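Long-range contacts in extracellular solute-binding protein (Conexibacter woesei, PDB 4P98), which probably binds a small solute, perhaps a nucleoside as in PnrA-like relatives, outside the cell membrane and delivers it to an ABC transporter: residues A[143-148]-A[204-209]; A[175-180]-A[195-200]; A[223-228]-A[237-242]. One frame throughout, in Å; residues are numbered along the deposited sequence. Where two conformers were deposited one is given.

Interaction 1 (A[143-148]-A[204-209])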
ATOM      1  N   GLU A 143      20.995  -1.964  14.743  1.00 22.12           N
ATOM      2  CA  GLU A 143      21.965  -1.071  14.122  1.00 30.29           C
ATOM      3  C   GLU A 143      22.278  -1.445  12.680  1.00 26.94           C
ATOM      4  O   GLU A 143      22.891  -0.647  11.969  1.00 25.78           O
ATOM      5  CB  GLU A 143      23.265  -0.961  14.962  1.00 37.47           C
ATOM      6  CG  GLU A 143      23.147  -0.184  16.294  1.00 42.01           C
ATOM      7  CD  GLU A 143      22.413   1.175  16.213  1.00 41.35           C
ATOM      8  OE1 GLU A 143      22.842   2.109  15.485  1.00 31.87           O
ATOM      9  OE2 GLU A 143      21.399   1.325  16.932  1.00 45.00           O
ATOM     10  N   LYS A 144      21.837  -2.633  12.251  1.00 24.88           N
ATOM     11  CA  LYS A 144      22.064  -3.130  10.888  1.00 24.08           C
ATOM     12  C   LYS A 144      20.730  -3.580  10.290  1.00 20.44           C
ATOM     13  O   LYS A 144      20.054  -4.431  10.855  1.00 18.25           O
ATOM     14  CB  LYS A 144      23.050  -4.307  10.902  1.00 25.33           C
ATOM     15  CG  LYS A 144      24.461  -3.935  11.327  1.00 28.09           C
ATOM     16  CD  LYS A 144      25.471  -5.055  11.075  1.00 31.27           C
ATOM     17  CE  LYS A 144      26.883  -4.588  11.414  1.00 32.22           C
ATOM     18  NZ  LYS A 144      27.884  -5.679  11.285  1.00 39.10           N
ATOM     19  N   VAL A 145      20.368  -3.004   9.145  1.00 19.16           N
ATOM     20  CA  VAL A 145      19.066  -3.229   8.527  1.00 19.16           C
ATOM     21  C   VAL A 145      19.288  -3.727   7.108  1.00 18.43           C
ATOM     22  O   VAL A 145      20.146  -3.209   6.379  1.00 16.71           O
ATOM     23  CB  VAL A 145      18.231  -1.927   8.455  1.00 20.00           C
ATOM     24  CG1 VAL A 145      16.906  -2.165   7.721  1.00 20.84           C
ATOM     25  CG2 VAL A 145      17.980  -1.379   9.852  1.00 21.20           C
ATOM     26  N   GLY A 146      18.501  -4.730   6.724  1.00 18.00           N
ATOM     27  CA  GLY A 146      18.580  -5.301   5.378  1.00 17.05           C
ATOM     28  C   GLY A 146      17.229  -5.210   4.711  1.00 15.55           C
ATOM     29  O   GLY A 146      16.208  -5.413   5.361  1.00 17.62           O
ATOM     30  N   ALA A 147      17.222  -4.891   3.417  1.00 15.87           N
ATOM     31  CA  ALA A 147      15.975  -4.790   2.660  1.00 15.38           C
ATOM     32  C   ALA A 147      16.055  -5.608   1.388  1.00 13.36           C
ATOM     33  O   ALA A 147      17.071  -5.602   0.692  1.00 12.85           O
ATOM     34  CB  ALA A 147      15.664  -3.340   2.323  1.00 16.07           C
ATOM     35  N   VAL A 148      14.966  -6.297   1.079  1.00 12.40           N
ATOM     36  CA  VAL A 148      14.893  -7.063  -0.157  1.00 13.23           C
ATOM     37  C   VAL A 148      13.722  -6.601  -0.991  1.00 12.01           C
ATOM     38  O   VAL A 148      12.581  -6.604  -0.531  1.00 11.41           O
ATOM     39  CB  VAL A 148      14.786  -8.590   0.081  1.00 13.12           C
ATOM     40  CG1 VAL A 148      14.753  -9.329  -1.247  1.00 13.48           C
ATOM     41  CG2 VAL A 148      15.949  -9.098   0.921  1.00 13.80           C
ATOM     42  N   LEU A 204      17.335  -6.843  11.224  1.00 18.89           N
ATOM     43  CA  LEU A 204      15.947  -6.626  10.844  1.00 18.11           C
ATOM     44  C   LEU A 204      15.880  -6.760   9.325  1.00 14.64           C
ATOM     45  O   LEU A 204      16.790  -6.321   8.611  1.00 15.25           O
ATOM     46  CB  LEU A 204      15.501  -5.216  11.252  1.00 19.91           C
ATOM     47  CG  LEU A 204      14.204  -4.643  10.674  1.00 19.14           C
ATOM     48  CD1 LEU A 204      13.002  -5.116  11.470  1.00 20.12           C
ATOM     49  CD2 LEU A 204      14.253  -3.110  10.652  1.00 20.76           C
ATOM     50  N   LEU A 205      14.794  -7.331   8.835  1.00 14.12           N
ATOM     51  CA  LEU A 205      14.640  -7.531   7.396  1.00 15.35           C
ATOM     52  C   LEU A 205      13.388  -6.833   6.902  1.00 14.99           C
ATOM     53  O   LEU A 205      12.296  -7.110   7.376  1.00 15.70           O
ATOM     54  CB  LEU A 205      14.597  -9.026   7.068  1.00 15.58           C
ATOM     55  CG  LEU A 205      15.955  -9.730   7.206  1.00 16.24           C
ATOM     56  CD1 LEU A 205      15.835 -11.255   7.281  1.00 17.11           C
ATOM     57  CD2 LEU A 205      16.910  -9.314   6.102  1.00 17.54           C
ATOM     58  N   VAL A 206      13.556  -5.940   5.932  1.00 14.85           N
ATOM     59  CA  VAL A 206      12.445  -5.175   5.378  1.00 14.71           C
ATOM     60  C   VAL A 206      12.107  -5.677   3.977  1.00 12.73           C
ATOM     61  O   VAL A 206      12.971  -5.730   3.128  1.00 13.04           O
ATOM     62  CB  VAL A 206      12.801  -3.679   5.286  1.00 16.09           C
ATOM     63  CG1 VAL A 206      11.582  -2.869   4.869  1.00 16.98           C
ATOM     64  CG2 VAL A 206      13.344  -3.185   6.617  1.00 18.06           C
ATOM     65  N   ALA A 207      10.843  -6.025   3.765  1.00 13.32           N
ATOM     66  CA  ALA A 207      10.330  -6.469   2.468  1.00 14.17           C
ATOM     67  C   ALA A 207       9.641  -5.330   1.729  1.00 15.63           C
ATOM     68  O   ALA A 207       8.761  -4.664   2.291  1.00 14.68           O
ATOM     69  CB  ALA A 207       9.330  -7.594   2.667  1.00 14.07           C
ATOM     70  N   THR A 208       9.999  -5.134   0.464  1.00 14.30           N
ATOM     71  CA  THR A 208       9.238  -4.219  -0.398  1.00 14.79           C
ATOM     72  C   THR A 208       8.426  -4.930  -1.468  1.00 16.16           C
ATOM     73  O   THR A 208       7.579  -4.312  -2.119  1.00 14.29           O
ATOM     74  CB  THR A 208      10.139  -3.191  -1.073  1.00 15.71           C
ATOM     75  OG1 THR A 208      11.088  -3.849  -1.908  1.00 16.26           O
ATOM     76  CG2 THR A 208      10.853  -2.369  -0.023  1.00 16.60           C
ATOM     77  N   ASP A 209       8.688  -6.215  -1.676  1.00 14.79           N
ATOM     78  CA  ASP A 209       7.842  -7.008  -2.539  1.00 17.03           C
ATOM     79  C   ASP A 209       6.925  -7.857  -1.632  1.00 17.98           C
ATOM     80  O   ASP A 209       6.455  -7.360  -0.615  1.00 18.26           O
ATOM     81  CB  ASP A 209       8.688  -7.838  -3.515  1.00 17.97           C
ATOM     82  CG  ASP A 209       7.866  -8.368  -4.686  1.00 21.93           C
ATOM     83  OD1 ASP A 209       7.379  -7.559  -5.491  1.00 25.63           O
ATOM     84  OD2 ASP A 209       7.677  -9.592  -4.785  1.00 23.15           O
TER
HETATM   85  O   HOH W   1      10.380  -8.286  -0.541  1.00 14.69           O
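Gly146 and Val206 bond through their backbones, the N of Val206 donating to O of Gly146 at 2.8 Å. On one flank N of Gly146 donates to O of Leu204, and on the other N of Val148 donates to O of Val206 at 2.9 Å; all three bonds are close to straight. Gly146 thus bonds to the two residues that flank Leu205, as parallel pairing requires. The carbonyls also receive CA-H groups, with CA of Ala147 3.2 Å from O of Val206. On one face of the sheet Val145 CG1 rests 3.9 Å from Val206 CG2 and also touches Leu204 CD2, the Val145 and Leu204 side chains lying side by side and pointing the same way. Ala147 CB sits 4.1 Å from Val206 CB, a small residue beside a branched one. The other face carries Leu205 and Val148, and Gly146 suits its place there because a CB would come tight against Leu205 CD2.

The two strands are neighbours in the parallel sheet of one lobe of a periplasmic-binding-protein fold, with helices on both faces. Helix 154-170 covers Val145 and Val206 through Leu167 and Ile163, while Leu214 of helix 212-221 packs on Val148, Leu205 and Ala207.

At the C-terminal end O of Val148 accepts from N of Thr208 at 3.1 Å and from a water that in turn accepts from N of Asp209. The Thr208 rotamer (chi1 61°) brings OG1 near O of Val148, at most a weak bond, while its stronger partner is His160 NE2. The carboxylate of Asp209 bonds to N of Tyr185.

Interaction 2 (A[175-180]-A[195-200])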
ATOM      1  N   SER A 175      23.306   1.105   9.848  1.00 25.40           N
ATOM      2  CA  SER A 175      23.838   0.773   8.533  1.00 25.36           C
ATOM      3  C   SER A 175      22.765   0.000   7.769  1.00 22.06           C
ATOM      4  O   SER A 175      21.835  -0.567   8.361  1.00 21.47           O
ATOM      5  CB  SER A 175      25.141  -0.020   8.636  1.00 27.57           C
ATOM      6  OG  SER A 175      24.895  -1.286   9.194  1.00 31.22           O
ATOM      7  N   TYR A 176      22.903  -0.011   6.454  1.00 21.42           N
ATOM      8  CA  TYR A 176      21.832  -0.458   5.574  1.00 20.94           C
ATOM      9  C   TYR A 176      22.422  -1.163   4.359  1.00 21.43           C
ATOM     10  O   TYR A 176      23.388  -0.684   3.765  1.00 20.23           O
ATOM     11  CB  TYR A 176      21.000   0.752   5.142  1.00 20.30           C
ATOM     12  CG  TYR A 176      19.904   0.460   4.138  1.00 18.74           C
ATOM     13  CD1 TYR A 176      18.654  -0.005   4.541  1.00 19.27           C
ATOM     14  CD2 TYR A 176      20.124   0.655   2.783  1.00 20.50           C
ATOM     15  CE1 TYR A 176      17.651  -0.262   3.606  1.00 18.81           C
ATOM     16  CE2 TYR A 176      19.141   0.394   1.848  1.00 18.92           C
ATOM     17  CZ  TYR A 176      17.913  -0.051   2.262  1.00 17.21           C
ATOM     18  OH  TYR A 176      16.962  -0.295   1.306  1.00 22.80           O
ATOM     19  N   GLU A 177      21.836  -2.305   4.010  1.00 20.08           N
ATOM     20  CA  GLU A 177      22.176  -3.019   2.782  1.00 20.21           C
ATOM     21  C   GLU A 177      20.878  -3.494   2.159  1.00 18.06           C
ATOM     22  O   GLU A 177      19.911  -3.791   2.862  1.00 16.38           O
ATOM     23  CB  GLU A 177      23.095  -4.223   3.055  1.00 24.09           C
ATOM     24  CG  GLU A 177      23.801  -4.737   1.805  1.00 28.69           C
ATOM     25  CD  GLU A 177      24.644  -5.992   2.036  1.00 37.47           C
ATOM     26  OE1 GLU A 177      25.051  -6.266   3.194  1.00 42.04           O
ATOM     27  OE2 GLU A 177      24.906  -6.710   1.042  1.00 39.00           O
ATOM     28  N   GLU A 178      20.856  -3.567   0.839  1.00 18.27           N
ATOM     29  CA  GLU A 178      19.676  -4.042   0.136  1.00 18.10           C
ATOM     30  C   GLU A 178      20.070  -4.933  -1.040  1.00 16.97           C
ATOM     31  O   GLU A 178      21.178  -4.843  -1.575  1.00 18.78           O
ATOM     32  CB  GLU A 178      18.821  -2.862  -0.331  1.00 17.21           C
ATOM     33  CG  GLU A 178      19.438  -2.086  -1.480  1.00 18.69           C
ATOM     34  CD  GLU A 178      18.863  -0.696  -1.653  1.00 19.81           C
ATOM     35  OE1 GLU A 178      17.798  -0.378  -1.083  1.00 20.63           O
ATOM     36  OE2 GLU A 178      19.491   0.076  -2.393  1.00 23.98           O
ATOM     37  N   THR A 179      19.143  -5.800  -1.418  1.00 16.06           N
ATOM     38  CA  THR A 179      19.327  -6.726  -2.520  1.00 15.99           C
ATOM     39  C   THR A 179      18.038  -6.777  -3.313  1.00 14.66           C
ATOM     40  O   THR A 179      16.946  -6.802  -2.741  1.00 16.41           O
ATOM     41  CB  THR A 179      19.635  -8.148  -1.999  1.00 16.84           C
ATOM     42  OG1 THR A 179      20.848  -8.127  -1.248  1.00 18.56           O
ATOM     43  CG2 THR A 179      19.797  -9.136  -3.134  1.00 18.72           C
ATOM     44  N   TYR A 180      18.173  -6.825  -4.629  1.00 14.65           N
ATOM     45  CA  TYR A 180      17.040  -6.958  -5.532  1.00 15.79           C
ATOM     46  C   TYR A 180      17.014  -8.354  -6.165  1.00 16.19           C
ATOM     47  O   TYR A 180      18.037  -8.835  -6.633  1.00 16.27           O
ATOM     48  CB  TYR A 180      17.143  -5.886  -6.608  1.00 16.76           C
ATOM     49  CG  TYR A 180      17.017  -4.480  -6.065  1.00 15.63           C
ATOM     50  CD1 TYR A 180      15.775  -3.956  -5.717  1.00 15.40           C
ATOM     51  CD2 TYR A 180      18.139  -3.665  -5.904  1.00 16.40           C
ATOM     52  CE1 TYR A 180      15.656  -2.661  -5.211  1.00 15.83           C
ATOM     53  CE2 TYR A 180      18.021  -2.375  -5.400  1.00 17.94           C
ATOM     54  CZ  TYR A 180      16.771  -1.879  -5.064  1.00 16.55           C
ATOM     55  OH  TYR A 180      16.648  -0.590  -4.572  1.00 19.26           O
ATOM     56  N   ARG A 195      18.338 -14.263   3.462  0.70 16.52           N
ATOM     57  CA  ARG A 195      19.342 -15.068   4.178  0.70 16.61           C
ATOM     58  C   ARG A 195      20.756 -14.484   3.997  0.70 15.22           C
ATOM     59  O   ARG A 195      21.544 -14.434   4.944  0.70 16.83           O
ATOM     60  CB  ARG A 195      19.278 -16.535   3.711  0.70 17.20           C
ATOM     61  CG  ARG A 195      20.149 -17.517   4.481  0.70 17.87           C
ATOM     62  CD  ARG A 195      19.829 -18.966   4.088  0.70 18.38           C
ATOM     63  NE  ARG A 195      20.032 -19.262   2.669  0.70 18.10           N
ATOM     64  CZ  ARG A 195      19.090 -19.575   1.764  0.70 17.72           C
ATOM     65  NH1 ARG A 195      19.462 -19.828   0.513  0.70 15.23           N
ATOM     66  NH2 ARG A 195      17.786 -19.645   2.066  0.70 16.86           N
ATOM     67  N   GLY A 196      21.071 -14.019   2.794  1.00 14.69           N
ATOM     68  CA  GLY A 196      22.364 -13.406   2.530  1.00 15.62           C
ATOM     69  C   GLY A 196      22.605 -12.163   3.386  1.00 16.92           C
ATOM     70  O   GLY A 196      23.689 -11.988   3.946  1.00 17.85           O
ATOM     71  N   LEU A 197      21.588 -11.314   3.500  1.00 16.71           N
ATOM     72  CA  LEU A 197      21.677 -10.113   4.344  1.00 18.08           C
ATOM     73  C   LEU A 197      21.770 -10.489   5.828  1.00 18.18           C
ATOM     74  O   LEU A 197      22.518  -9.876   6.587  1.00 17.39           O
ATOM     75  CB  LEU A 197      20.479  -9.199   4.109  1.00 17.10           C
ATOM     76  CG  LEU A 197      20.376  -8.649   2.683  1.00 18.18           C
ATOM     77  CD1 LEU A 197      19.059  -7.934   2.479  1.00 21.52           C
ATOM     78  CD2 LEU A 197      21.527  -7.723   2.384  1.00 20.80           C
ATOM     79  N   LEU A 198      21.015 -11.507   6.220  1.00 18.33           N
ATOM     80  CA  LEU A 198      21.060 -12.036   7.585  1.00 19.94           C
ATOM     81  C   LEU A 198      22.460 -12.553   7.944  1.00 19.42           C
ATOM     82  O   LEU A 198      23.023 -12.202   8.989  1.00 16.67           O
ATOM     83  CB  LEU A 198      20.034 -13.152   7.703  1.00 22.48           C
ATOM     84  CG  LEU A 198      19.695 -13.747   9.049  1.00 26.52           C
ATOM     85  CD1 LEU A 198      19.153 -12.660   9.969  1.00 28.75           C
ATOM     86  CD2 LEU A 198      18.667 -14.854   8.825  1.00 26.85           C
ATOM     87  N   ASP A 199      23.027 -13.361   7.059  1.00 19.26           N
ATOM     88  CA  ASP A 199      24.381 -13.896   7.243  1.00 18.87           C
ATOM     89  C   ASP A 199      25.441 -12.807   7.376  1.00 19.08           C
ATOM     90  O   ASP A 199      26.403 -12.963   8.117  1.00 16.24           O
ATOM     91  CB  ASP A 199      24.756 -14.806   6.080  1.00 18.42           C
ATOM     92  CG  ASP A 199      23.947 -16.080   6.043  1.00 17.68           C
ATOM     93  OD1 ASP A 199      23.234 -16.381   7.024  1.00 18.31           O
ATOM     94  OD2 ASP A 199      24.015 -16.783   5.014  1.00 20.31           O
ATOM     95  N   LYS A 200      25.254 -11.707   6.657  1.00 20.60           N
ATOM     96  CA  LYS A 200      26.142 -10.555   6.772  1.00 22.62           C
ATOM     97  C   LYS A 200      25.912  -9.720   8.030  1.00 20.73           C
ATOM     98  O   LYS A 200      26.718  -8.855   8.325  1.00 26.05           O
ATOM     99  CB  LYS A 200      26.037  -9.660   5.529  1.00 23.67           C
ATOM    100  CG  LYS A 200      26.690 -10.260   4.303  1.00 28.34           C
ATOM    101  CD  LYS A 200      26.411  -9.383   3.103  1.00 34.21           C
ATOM    102  CE  LYS A 200      26.873 -10.013   1.812  1.00 39.07           C
ATOM    103  NZ  LYS A 200      26.456  -9.159   0.657  1.00 43.31           N
TER
HETATM  104  O   HOH W   2      23.243  -7.010   5.836  1.00 31.43           O
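Glu177 and Lys200 cross at about a right angle, and Leu197 reaches in from the helix between Glu177 and Thr179. This is helix-on-sheet packing in an alpha/beta lobe: the C-terminal part of helix 187-199 lies over edge strand 175-180, running nearly antiparallel to it at 156° with the short axes 9.2 Å apart. Glu177 has CG anti to the backbone N (chi1 -163°) and is extended beyond it; its CB, CG and CD all touch Leu197 CD2, while the carboxylate reaches Lys200. Leu197 crosses this chain obliquely, its CD2 3.6 Å from Glu177 CD. Past Thr179 it slides in the opposite direction, with CD2 3.7 Å from Thr179 OG1. Leucine fits here because it also reaches Val148 on the next strand, whereas Glu177 and Lys200 place their charges at the more exposed margin. An alanine in place of Glu177 would probably leave the ammonium of Lys200 without this carboxylate and uncover part of Leu197 CD2. A water donates to both Glu177 OE1 and Leu197 O, tying the second carboxylate oxygen to the helix backbone. Lys200 NZ donates to the syn lone pair of Glu177 OE2 at 2.9 Å, a hydrogen-bonded salt bridge.

Interaction 3 (A[223-228]-A[237-242])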
ATOM      1  N   VAL A 223      15.021 -12.972  13.648  1.00 22.29           N
ATOM      2  CA  VAL A 223      15.026 -11.496  13.516  1.00 21.08           C
ATOM      3  C   VAL A 223      13.632 -11.000  13.172  1.00 19.85           C
ATOM      4  O   VAL A 223      12.821 -11.738  12.626  1.00 15.50           O
ATOM      5  CB  VAL A 223      16.024 -10.945  12.479  1.00 22.61           C
ATOM      6  CG1 VAL A 223      17.457 -11.238  12.889  1.00 21.98           C
ATOM      7  CG2 VAL A 223      15.736 -11.472  11.081  1.00 23.34           C
ATOM      8  N   PRO A 224      13.332  -9.735  13.507  1.00 19.08           N
ATOM      9  CA  PRO A 224      12.011  -9.235  13.151  1.00 19.08           C
ATOM     10  C   PRO A 224      11.946  -8.798  11.681  1.00 16.15           C
ATOM     11  O   PRO A 224      12.973  -8.583  11.063  1.00 15.13           O
ATOM     12  CB  PRO A 224      11.847  -8.011  14.072  1.00 18.32           C
ATOM     13  CG  PRO A 224      13.239  -7.538  14.276  1.00 20.42           C
ATOM     14  CD  PRO A 224      14.062  -8.796  14.372  1.00 20.40           C
ATOM     15  N   THR A 225      10.734  -8.658  11.155  1.00 16.25           N
ATOM     16  CA  THR A 225      10.546  -8.096   9.827  1.00 17.38           C
ATOM     17  C   THR A 225       9.624  -6.860   9.839  1.00 18.54           C
ATOM     18  O   THR A 225       8.874  -6.612  10.798  1.00 17.75           O
ATOM     19  CB  THR A 225      10.001  -9.128   8.817  1.00 16.52           C
ATOM     20  OG1 THR A 225       8.656  -9.494   9.135  1.00 16.84           O
ATOM     21  CG2 THR A 225      10.885 -10.376   8.769  1.00 17.39           C
ATOM     22  N   ILE A 226       9.715  -6.100   8.753  1.00 16.72           N
ATOM     23  CA  ILE A 226       8.763  -5.039   8.413  1.00 15.48           C
ATOM     24  C   ILE A 226       8.317  -5.265   6.966  1.00 14.43           C
ATOM     25  O   ILE A 226       9.145  -5.581   6.114  1.00 14.21           O
ATOM     26  CB  ILE A 226       9.430  -3.654   8.529  1.00 16.86           C
ATOM     27  CG1 ILE A 226       9.723  -3.339   9.992  1.00 17.31           C
ATOM     28  CG2 ILE A 226       8.543  -2.555   7.935  1.00 18.04           C
ATOM     29  CD1 ILE A 226      10.617  -2.129  10.188  1.00 18.85           C
ATOM     30  N   GLY A 227       7.021  -5.130   6.688  1.00 15.39           N
ATOM     31  CA  GLY A 227       6.537  -5.069   5.304  1.00 16.86           C
ATOM     32  C   GLY A 227       6.045  -6.359   4.689  1.00 17.41           C
ATOM     33  O   GLY A 227       5.613  -6.364   3.538  1.00 15.19           O
ATOM     34  N   VAL A 228       6.079  -7.448   5.458  1.00 17.55           N
ATOM     35  CA  VAL A 228       5.691  -8.755   4.944  1.00 16.49           C
ATOM     36  C   VAL A 228       4.184  -8.850   4.760  1.00 16.39           C
ATOM     37  O   VAL A 228       3.419  -8.360   5.577  1.00 20.38           O
ATOM     38  CB  VAL A 228       6.212  -9.903   5.842  1.00 15.95           C
ATOM     39  CG1 VAL A 228       5.733 -11.248   5.325  1.00 17.25           C
ATOM     40  CG2 VAL A 228       7.724  -9.850   5.916  1.00 16.01           C
ATOM     41  N   LYS A 237       3.946 -14.205  10.418  1.00 22.78           N
ATOM     42  CA  LYS A 237       3.222 -13.034  10.933  1.00 26.18           C
ATOM     43  C   LYS A 237       3.703 -12.675  12.332  1.00 25.33           C
ATOM     44  O   LYS A 237       3.798 -11.503  12.681  1.00 23.83           O
ATOM     45  CB  LYS A 237       1.703 -13.257  10.916  1.00 29.91           C
ATOM     46  CG  LYS A 237       1.092 -13.195   9.517  1.00 32.04           C
ATOM     47  CD  LYS A 237      -0.413 -12.942   9.546  1.00 36.19           C
ATOM     48  CE  LYS A 237      -1.179 -14.186   9.969  1.00 39.27           C
ATOM     49  NZ  LYS A 237      -2.654 -13.962   9.956  1.00 45.62           N
ATOM     50  N   ALA A 238       4.049 -13.682  13.125  1.00 27.84           N
ATOM     51  CA  ALA A 238       4.504 -13.457  14.487  1.00 26.28           C
ATOM     52  C   ALA A 238       5.798 -12.647  14.579  1.00 23.01           C
ATOM     53  O   ALA A 238       6.066 -12.061  15.608  1.00 24.40           O
ATOM     54  CB  ALA A 238       4.652 -14.785  15.230  1.00 28.83           C
ATOM     55  N   VAL A 239       6.602 -12.591  13.518  1.00 21.41           N
ATOM     56  CA  VAL A 239       7.829 -11.797  13.565  1.00 19.98           C
ATOM     57  C   VAL A 239       7.725 -10.469  12.790  1.00 16.29           C
ATOM     58  O   VAL A 239       8.665  -9.705  12.760  1.00 17.03           O
ATOM     59  CB  VAL A 239       9.059 -12.610  13.107  1.00 20.67           C
ATOM     60  CG1 VAL A 239       9.183 -13.858  13.973  1.00 22.06           C
ATOM     61  CG2 VAL A 239       8.979 -12.979  11.625  1.00 21.37           C
ATOM     62  N   ASN A 240       6.583 -10.213  12.167  1.00 17.02           N
ATOM     63  CA  ASN A 240       6.381  -8.953  11.439  1.00 17.12           C
ATOM     64  C   ASN A 240       5.841  -7.873  12.378  1.00 15.70           C
ATOM     65  O   ASN A 240       4.697  -7.935  12.817  1.00 18.57           O
ATOM     66  CB  ASN A 240       5.445  -9.153  10.256  1.00 16.12           C
ATOM     67  CG  ASN A 240       5.518  -8.006   9.257  1.00 16.73           C
ATOM     68  OD1 ASN A 240       6.547  -7.786   8.604  1.00 14.72           O
ATOM     69  ND2 ASN A 240       4.412  -7.286   9.119  1.00 16.11           N
ATOM     70  N   ILE A 241       6.687  -6.897  12.670  1.00 16.46           N
ATOM     71  CA  ILE A 241       6.358  -5.803  13.584  1.00 18.46           C
ATOM     72  C   ILE A 241       5.168  -5.045  13.031  1.00 19.28           C
ATOM     73  O   ILE A 241       4.122  -4.914  13.683  1.00 20.37           O
ATOM     74  CB  ILE A 241       7.555  -4.858  13.759  1.00 18.20           C
ATOM     75  CG1 ILE A 241       8.703  -5.584  14.442  1.00 17.50           C
ATOM     76  CG2 ILE A 241       7.172  -3.650  14.612  1.00 19.30           C
ATOM     77  CD1 ILE A 241      10.043  -4.896  14.269  1.00 17.25           C
ATOM     78  N   THR A 242       5.306  -4.615  11.784  1.00 17.37           N
ATOM     79  CA  THR A 242       4.265  -3.860  11.141  1.00 17.10           C
ATOM     80  C   THR A 242       4.544  -3.767   9.646  1.00 16.32           C
ATOM     81  O   THR A 242       5.618  -4.128   9.188  1.00 15.54           O
ATOM     82  CB  THR A 242       4.184  -2.437  11.751  1.00 17.22           C
ATOM     83  OG1 THR A 242       3.013  -1.757  11.262  1.00 20.38           O
ATOM     84  CG2 THR A 242       5.423  -1.650  11.427  1.00 17.07           C
TER
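Asn240 OD1 accepts two hydrogen bonds from across the contact, one from Thr225 OG1 at 2.8 Å and one from N of Val228 at 3.2 Å. The hydroxyl arrives in the plane of the amide, on a lone pair, whereas the Val228 N-H comes from above that plane. Asn240 CG stands anti to its backbone N (chi1 -164°), and the side chain crosses that of Thr225 at about a right angle. The amide nitrogen of Asn240 bonds to Thr243 OG1; asparagine thus suits its place by offering an acceptor at one end and a donor at the other, and threonine at 225 supplies a hydroxyl donor.

Backbone bonds join the two parallel strands: N of Thr225 to O of Val239 at 2.8 Å, N of Ile241 to O of Thr225, and N of Gly227 to O of Thr242. The strands belong to a beta-alpha-beta unit whose helix is the short 234-237, and a type I turn from Lys237 leads into Asn240. Glycine suits position 227, where a CB would jam against the preceding carbonyl oxygen.

Pro224 and Ile241 lie side by side, CB of the proline 3.6 Å from CD1 of the isoleucine. Ile226 turns to helix 125-137, and Thr225 to Leu214 and Ala218 of helix 212-221.

Because the second strand is short and weakly bonded, the amide of Asn240 supplements the backbone pairing, fastening both Thr225 and the loop at Val228 with one oxygen.

In the fold
All three contacts involve one five-stranded parallel sheet, interactions 1 and 3 within it and interaction 2 between its edge strand and a helix. Interactions 1 and 3 are buried and adjoin directly, since strands 205-207 and 225-226 are neighbours whose backbones bond to each other. Interaction 2 lies at the surface on the opposite flank, where edge strand 175-180 pairs with strand 144-149 of interaction 1, and it is nested in the chain between that interaction's segments. The chemistry follows position: regular backbone bonds and small or branched apolar side chains at the middle of the sheet, backbone pairing with side-chain help at the far edge in interaction 3, and a salt bridge beside a leucine where interaction 2 meets solvent.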